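Glycerol dehydratase (Clostridium butyricum, PDB 1R9D) is a coenzyme B12-independent glycyl radical enzyme of the pyruvate formate-lyase family, a lyase that probably dehydrates glycerol. Local coordinates at residues A[89-94]-A[121-126]; A[96-101]-A[114-119]. One frame throughout, in Å; residues are numbered along the deposited sequence.

Interaction 1. Residues A[89-94]-A[121-126]; sequences FSNKWL and DVFEYW
Asn91 and the ring of Phe123 lie alongside one another, running in opposite directions, with the amide plane turned 30° from the ring plane. The tight part is here. OD1 of Asn91 comes to 3.5 Å from CD2 of Phe123, and the backbone O of Asn91 approaches the ring obliquely, reaching CE2 of Phe123 at 3.4 Å. One helical turn further on, CB of Leu94 lies 4.2 Å from CE2 of Phe123. Phenylalanine suits this place because a flat hydrocarbon ring can fill the space beside both an amide and a leucine. The asparagine side chain folds up between its own backbone N and carbonyl carbon (chi1 59°), and this swings the amide toward 121-126, so that ND2 of Asn91 rests 3.4 Å from CB of Trp126. The indole extends in another direction, and its NE1 is hydrogen-bonded to Thr36 of helix 30-40.

The looser side is filled by water. One molecule lies 2.6 Å from OD1 of Asn91 and 2.7 Å from O of Phe123, though its two protons cannot serve every acceptor nearby; the exposed Lys92 adds a weak bond to it. Another accepts a weak bond from ND2 of Asn91 and lies near the carbonyl O of Trp126. ND2 also donates to the carbonyl of Pro87, its main partner. Asn91 occupies the N-cap position of helix 92-97 yet makes no capping bond with its side chain. With no direct hydrogen bond between the two segments, their polar linkage runs through water: the buried amide is probably tied to the carbonyls of Phe123 and Trp126 in this way, while its carbon atoms and the aromatic ring supply the close packing.

Interaction 2. Residues A[96-101]-A[114-119]; sequences DELDRL and ESKEKL
With CG anti to the carbonyl carbon (chi1 -67°) and every later torsion near 180°, Lys116 stretches its full length from helix 113-125 toward Asp99. Asp99 likewise has CG anti to its carbonyl carbon (chi1 -56°), and the two side chains meet at an angle. NZ of Lys116 donates to OD1 of Asp99 at 2.8 Å, arriving nearly along the C-O axis of that oxygen, in a salt bridge. CE of Lys116 lies 3.4 Å from OD1 of Asp99 and 3.5 Å from the backbone O of Leu98. Lysine suits the position because its long methylene chain can span the gap and still deliver a charge near the surface. The ammonium has a second acidic partner, Glu113, so two carboxylates share it and probably favour its charged form.

The arrangement is a helical hairpin within the pyruvate formate-lyase-like part of the chain: helix 92-97 is joined by a connection of about 15 residues to helix 113-125, which runs back roughly antiparallel to it. Arg100 N bonds to Glu97 O at 3.0 Å.

Further inside, away from the charges, Leu98 and Leu119 bring branched ends together, CD2 of Leu98 standing 4.1 Å from CD1 of Leu119. Leu98 also touches Ile111 in the connection, as does Lys116, while Leu119 is backed by Ser29 and by Ala32 of helix 30-40.

Both contacts join the same pair of elements, helix 92-97 with its flanking residues and helix 113-125, and interaction 2 is nested within the loop that interaction 1 closes. Their centres are 11 Å apart, and an apolar seam makes them continuous: CE1 of Phe123 lies 3.9 Å from CD1 of Leu98, and CD1 of Leu94 lies 4.2 Å from CD1 of Leu119. Every touching residue of interaction 1 is buried; no direct hydrogen bond spans it, and water lies between its polar groups. Interaction 2 is only partly buried and carries a direct salt bridge at its more exposed side. Helix 30-40 backs the 113-125 helix at both levels.

Interaction 1. Residues A[89-94]-A[121-126]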
loop_
_atom_site.group_PDB
_atom_site.type_symbol
_atom_site.label_atom_id
_atom_site.label_comp_id
_atom_site.label_asym_id
_atom_site.label_seq_id
_atom_site.Cartn_x
_atom_site.Cartn_y
_atom_site.Cartn_z
ATOM N N PHE A 89 3.835 11.322 -12.390
ATOM C CA PHE A 89 5.149 10.689 -12.297
ATOM C C PHE A 89 6.202 11.678 -11.800
ATOM O O PHE A 89 6.969 11.367 -10.892
ATOM C CB PHE A 89 5.532 10.101 -13.654
ATOM C CG PHE A 89 4.522 9.120 -14.186
ATOM C CD1 PHE A 89 3.874 9.349 -15.395
ATOM C CD2 PHE A 89 4.197 7.976 -13.457
ATOM C CE1 PHE A 89 2.913 8.454 -15.875
ATOM C CE2 PHE A 89 3.240 7.076 -13.926
ATOM C CZ PHE A 89 2.594 7.312 -15.137
ATOM N N SER A 90 6.233 12.864 -12.402
ATOM C CA SER A 90 7.154 13.932 -12.001
ATOM C C SER A 90 6.674 15.187 -12.718
ATOM O O SER A 90 5.962 15.097 -13.713
ATOM C CB SER A 90 8.600 13.628 -12.415
ATOM O OG SER A 90 8.775 13.764 -13.812
ATOM N N ASN A 91 7.050 16.356 -12.217
ATOM C CA ASN A 91 6.618 17.591 -12.865
ATOM C C ASN A 91 7.470 18.796 -12.506
ATOM O O ASN A 91 7.427 19.816 -13.196
ATOM C CB ASN A 91 5.158 17.875 -12.519
ATOM C CG ASN A 91 4.935 18.006 -11.034
ATOM O OD1 ASN A 91 5.313 19.008 -10.420
ATOM N ND2 ASN A 91 4.336 16.979 -10.434
ATOM N N LYS A 92 8.243 18.687 -11.432
ATOM C CA LYS A 92 9.092 19.795 -11.018
ATOM C C LYS A 92 10.126 20.145 -12.087
ATOM O O LYS A 92 10.553 21.295 -12.187
ATOM C CB LYS A 92 9.782 19.469 -9.691
ATOM C CG LYS A 92 8.820 19.437 -8.501
ATOM C CD LYS A 92 9.543 19.168 -7.191
ATOM C CE LYS A 92 8.558 18.969 -6.039
ATOM N NZ LYS A 92 7.666 20.152 -5.842
ATOM N N TRP A 93 10.524 19.165 -12.894
ATOM C CA TRP A 93 11.493 19.435 -13.951
ATOM C C TRP A 93 10.858 20.354 -14.995
ATOM O O TRP A 93 11.518 21.238 -15.547
ATOM C CB TRP A 93 11.951 18.131 -14.623
ATOM C CG TRP A 93 10.866 17.402 -15.366
ATOM C CD1 TRP A 93 10.080 16.389 -14.892
ATOM C CD2 TRP A 93 10.440 17.642 -16.712
ATOM N NE1 TRP A 93 9.193 15.984 -15.860
ATOM C CE2 TRP A 93 9.391 16.738 -16.987
ATOM C CE3 TRP A 93 10.842 18.538 -17.714
ATOM C CZ2 TRP A 93 8.739 16.700 -18.224
ATOM C CZ3 TRP A 93 10.193 18.499 -18.948
ATOM C CH2 TRP A 93 9.153 17.586 -19.189
ATOM N N LEU A 94 9.570 20.138 -15.256
ATOM C CA LEU A 94 8.836 20.931 -16.233
ATOM C C LEU A 94 8.709 22.353 -15.706
ATOM O O LEU A 94 8.915 23.321 -16.438
ATOM C CB LEU A 94 7.439 20.347 -16.455
ATOM C CG LEU A 94 6.829 20.402 -17.860
ATOM C CD1 LEU A 94 5.325 20.268 -17.749
ATOM C CD2 LEU A 94 7.188 21.695 -18.561
ATOM N N ASP A 121 -1.221 25.545 -10.874
ATOM C CA ASP A 121 -1.999 24.779 -9.905
ATOM C C ASP A 121 -1.612 23.298 -9.924
ATOM O O ASP A 121 -1.669 22.618 -8.899
ATOM C CB ASP A 121 -3.494 24.905 -10.192
ATOM C CG ASP A 121 -4.343 24.216 -9.141
ATOM O OD1 ASP A 121 -4.328 24.671 -7.977
ATOM O OD2 ASP A 121 -5.017 23.219 -9.470
ATOM N N VAL A 122 -1.235 22.804 -11.099
ATOM C CA VAL A 122 -0.840 21.408 -11.241
ATOM C C VAL A 122 0.404 21.143 -10.395
ATOM O O VAL A 122 0.438 20.199 -9.609
ATOM C CB VAL A 122 -0.546 21.062 -12.720
ATOM C CG1 VAL A 122 -0.089 19.613 -12.839
ATOM C CG2 VAL A 122 -1.793 21.285 -13.560
ATOM N N PHE A 123 1.419 21.990 -10.554
ATOM C CA PHE A 123 2.658 21.858 -9.793
ATOM C C PHE A 123 2.366 21.923 -8.297
ATOM O O PHE A 123 2.968 21.200 -7.504
ATOM C CB PHE A 123 3.638 22.981 -10.156
ATOM C CG PHE A 123 4.048 22.994 -11.604
ATOM C CD1 PHE A 123 4.159 24.197 -12.293
ATOM C CD2 PHE A 123 4.337 21.809 -12.276
ATOM C CE1 PHE A 123 4.548 24.225 -13.631
ATOM C CE2 PHE A 123 4.730 21.825 -13.616
ATOM C CZ PHE A 123 4.836 23.035 -14.295
ATOM N N GLU A 124 1.438 22.797 -7.916
ATOM C CA GLU A 124 1.083 22.953 -6.510
ATOM C C GLU A 124 0.410 21.713 -5.929
ATOM O O GLU A 124 0.773 21.256 -4.848
ATOM C CB GLU A 124 0.165 24.164 -6.328
ATOM C CG GLU A 124 -0.133 24.498 -4.878
ATOM C CD GLU A 124 -1.089 25.671 -4.737
ATOM O OE1 GLU A 124 -0.814 26.740 -5.329
ATOM O OE2 GLU A 124 -2.112 25.525 -4.032
ATOM N N TYR A 125 -0.565 21.160 -6.639
ATOM C CA TYR A 125 -1.258 19.983 -6.128
ATOM C C TYR A 125 -0.378 18.745 -6.004
ATOM O O TYR A 125 -0.362 18.092 -4.962
ATOM C CB TYR A 125 -2.455 19.608 -7.001
ATOM C CG TYR A 125 -3.105 18.317 -6.531
ATOM C CD1 TYR A 125 -3.903 18.294 -5.387
ATOM C CD2 TYR A 125 -2.849 17.107 -7.178
ATOM C CE1 TYR A 125 -4.427 17.101 -4.896
ATOM C CE2 TYR A 125 -3.367 15.903 -6.693
ATOM C CZ TYR A 125 -4.153 15.910 -5.550
ATOM O OH TYR A 125 -4.653 14.727 -5.053
ATOM N N TRP A 126 0.345 18.420 -7.071
ATOM C CA TRP A 126 1.171 17.215 -7.079
ATOM C C TRP A 126 2.450 17.219 -6.263
ATOM O O TRP A 126 3.184 16.232 -6.254
ATOM C CB TRP A 126 1.489 16.815 -8.517
ATOM C CG TRP A 126 0.276 16.412 -9.283
ATOM C CD1 TRP A 126 -0.505 17.212 -10.066
ATOM C CD2 TRP A 126 -0.324 15.111 -9.313
ATOM N NE1 TRP A 126 -1.552 16.490 -10.583
ATOM C CE2 TRP A 126 -1.465 15.197 -10.136
ATOM C CE3 TRP A 126 -0.005 13.879 -8.720
ATOM C CZ2 TRP A 126 -2.298 14.097 -10.387
ATOM C CZ3 TRP A 126 -0.832 12.782 -8.969
ATOM C CH2 TRP A 126 -1.964 12.900 -9.795
HETATM O O HOH W 1 5.936 16.871 -7.659
HETATM O O HOH W 2 5.096 19.535 -7.873
#

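Interaction 2. Residues A[96-101]-A[114-119]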
loop_
_atom_site.group_PDB
_atom_site.type_symbol
_atom_site.label_atom_id
_atom_site.label_comp_id
_atom_site.label_asym_id
_atom_site.label_seq_id
_atom_site.Cartn_x
_atom_site.Cartn_y
_atom_site.Cartn_z
ATOM N N ASP A 96 10.642 23.912 -13.846
ATOM C CA ASP A 96 11.935 24.574 -13.982
ATOM C C ASP A 96 12.284 24.987 -15.412
ATOM O O ASP A 96 12.903 26.030 -15.622
ATOM C CB ASP A 96 13.056 23.674 -13.450
ATOM C CG ASP A 96 13.069 23.586 -11.938
ATOM O OD1 ASP A 96 13.053 24.651 -11.280
ATOM O OD2 ASP A 96 13.107 22.455 -11.403
ATOM N N GLU A 97 11.881 24.179 -16.388
ATOM C CA GLU A 97 12.195 24.443 -17.792
ATOM C C GLU A 97 11.131 25.143 -18.625
ATOM O O GLU A 97 11.302 25.306 -19.834
ATOM C CB GLU A 97 12.547 23.131 -18.489
ATOM C CG GLU A 97 13.821 22.491 -18.009
ATOM C CD GLU A 97 14.047 21.143 -18.659
ATOM O OE1 GLU A 97 13.837 21.038 -19.888
ATOM O OE2 GLU A 97 14.438 20.197 -17.944
ATOM N N LEU A 98 10.037 25.550 -17.993
ATOM C CA LEU A 98 8.950 26.209 -18.709
ATOM C C LEU A 98 9.374 27.282 -19.704
ATOM O O LEU A 98 8.852 27.340 -20.818
ATOM C CB LEU A 98 7.964 26.839 -17.722
ATOM C CG LEU A 98 6.985 25.931 -16.984
ATOM C CD1 LEU A 98 6.078 26.789 -16.117
ATOM C CD2 LEU A 98 6.162 25.129 -17.981
ATOM N N ASP A 99 10.321 28.125 -19.310
ATOM C CA ASP A 99 10.739 29.217 -20.177
ATOM C C ASP A 99 11.901 28.982 -21.135
ATOM O O ASP A 99 12.330 29.915 -21.820
ATOM C CB ASP A 99 11.012 30.459 -19.329
ATOM C CG ASP A 99 9.815 30.849 -18.479
ATOM O OD1 ASP A 99 8.682 30.817 -19.004
ATOM O OD2 ASP A 99 10.002 31.191 -17.292
ATOM N N ARG A 100 12.418 27.760 -21.202
ATOM C CA ARG A 100 13.511 27.506 -22.130
ATOM C C ARG A 100 13.293 26.299 -23.035
ATOM O O ARG A 100 14.204 25.873 -23.742
ATOM C CB ARG A 100 14.852 27.397 -21.388
ATOM C CG ARG A 100 14.956 26.335 -20.309
ATOM C CD ARG A 100 16.406 26.241 -19.833
ATOM N NE ARG A 100 16.617 25.217 -18.813
ATOM C CZ ARG A 100 16.308 25.361 -17.528
ATOM N NH1 ARG A 100 15.772 26.494 -17.090
ATOM N NH2 ARG A 100 16.545 24.371 -16.678
ATOM N N LEU A 101 12.075 25.762 -23.026
ATOM C CA LEU A 101 11.747 24.623 -23.876
ATOM C C LEU A 101 11.846 25.021 -25.346
ATOM O O LEU A 101 12.270 24.225 -26.187
ATOM C CB LEU A 101 10.327 24.122 -23.588
ATOM C CG LEU A 101 10.087 23.349 -22.288
ATOM C CD1 LEU A 101 8.600 23.056 -22.139
ATOM C CD2 LEU A 101 10.886 22.053 -22.304
ATOM N N GLU A 114 -0.748 30.649 -21.775
ATOM C CA GLU A 114 -1.937 30.167 -21.080
ATOM C C GLU A 114 -1.621 28.843 -20.387
ATOM O O GLU A 114 -2.012 28.621 -19.243
ATOM C CB GLU A 114 -3.086 29.962 -22.069
ATOM C CG GLU A 114 -2.631 29.447 -23.424
ATOM C CD GLU A 114 -3.660 28.569 -24.115
ATOM O OE1 GLU A 114 -4.855 28.943 -24.129
ATOM O OE2 GLU A 114 -3.267 27.507 -24.654
ATOM N N SER A 115 -0.909 27.967 -21.090
ATOM C CA SER A 115 -0.547 26.669 -20.534
ATOM C C SER A 115 0.364 26.815 -19.320
ATOM O O SER A 115 0.190 26.114 -18.324
ATOM C CB SER A 115 0.133 25.809 -21.599
ATOM O OG SER A 115 -0.807 25.389 -22.572
ATOM N N LYS A 116 1.335 27.719 -19.404
ATOM C CA LYS A 116 2.249 27.945 -18.289
ATOM C C LYS A 116 1.453 28.364 -17.059
ATOM O O LYS A 116 1.706 27.902 -15.942
ATOM C CB LYS A 116 3.250 29.052 -18.622
ATOM C CG LYS A 116 4.241 28.727 -19.731
ATOM C CD LYS A 116 5.200 29.899 -19.917
ATOM C CE LYS A 116 6.188 29.666 -21.046
ATOM N NZ LYS A 116 7.077 30.851 -21.246
ATOM N N GLU A 117 0.486 29.247 -17.281
ATOM C CA GLU A 117 -0.353 29.756 -16.207
ATOM C C GLU A 117 -1.196 28.656 -15.571
ATOM O O GLU A 117 -1.235 28.527 -14.349
ATOM C CB GLU A 117 -1.262 30.863 -16.749
ATOM C CG GLU A 117 -2.137 31.528 -15.700
ATOM C CD GLU A 117 -1.339 32.072 -14.530
ATOM O OE1 GLU A 117 -0.324 32.765 -14.768
ATOM O OE2 GLU A 117 -1.732 31.814 -13.371
ATOM N N LYS A 118 -1.867 27.865 -16.403
ATOM C CA LYS A 118 -2.717 26.793 -15.903
ATOM C C LYS A 118 -1.949 25.678 -15.205
ATOM O O LYS A 118 -2.497 24.997 -14.336
ATOM C CB LYS A 118 -3.562 26.211 -17.036
ATOM C CG LYS A 118 -4.633 27.170 -17.543
ATOM C CD LYS A 118 -5.521 26.526 -18.591
ATOM C CE LYS A 118 -6.622 27.485 -19.027
ATOM N NZ LYS A 118 -7.548 26.873 -20.022
ATOM N N LEU A 119 -0.684 25.490 -15.571
ATOM C CA LEU A 119 0.116 24.447 -14.940
ATOM C C LEU A 119 0.514 24.803 -13.511
ATOM O O LEU A 119 0.875 23.927 -12.731
ATOM C CB LEU A 119 1.373 24.158 -15.767
ATOM C CG LEU A 119 1.148 23.455 -17.104
ATOM C CD1 LEU A 119 2.476 23.325 -17.835
ATOM C CD2 LEU A 119 0.535 22.079 -16.865
#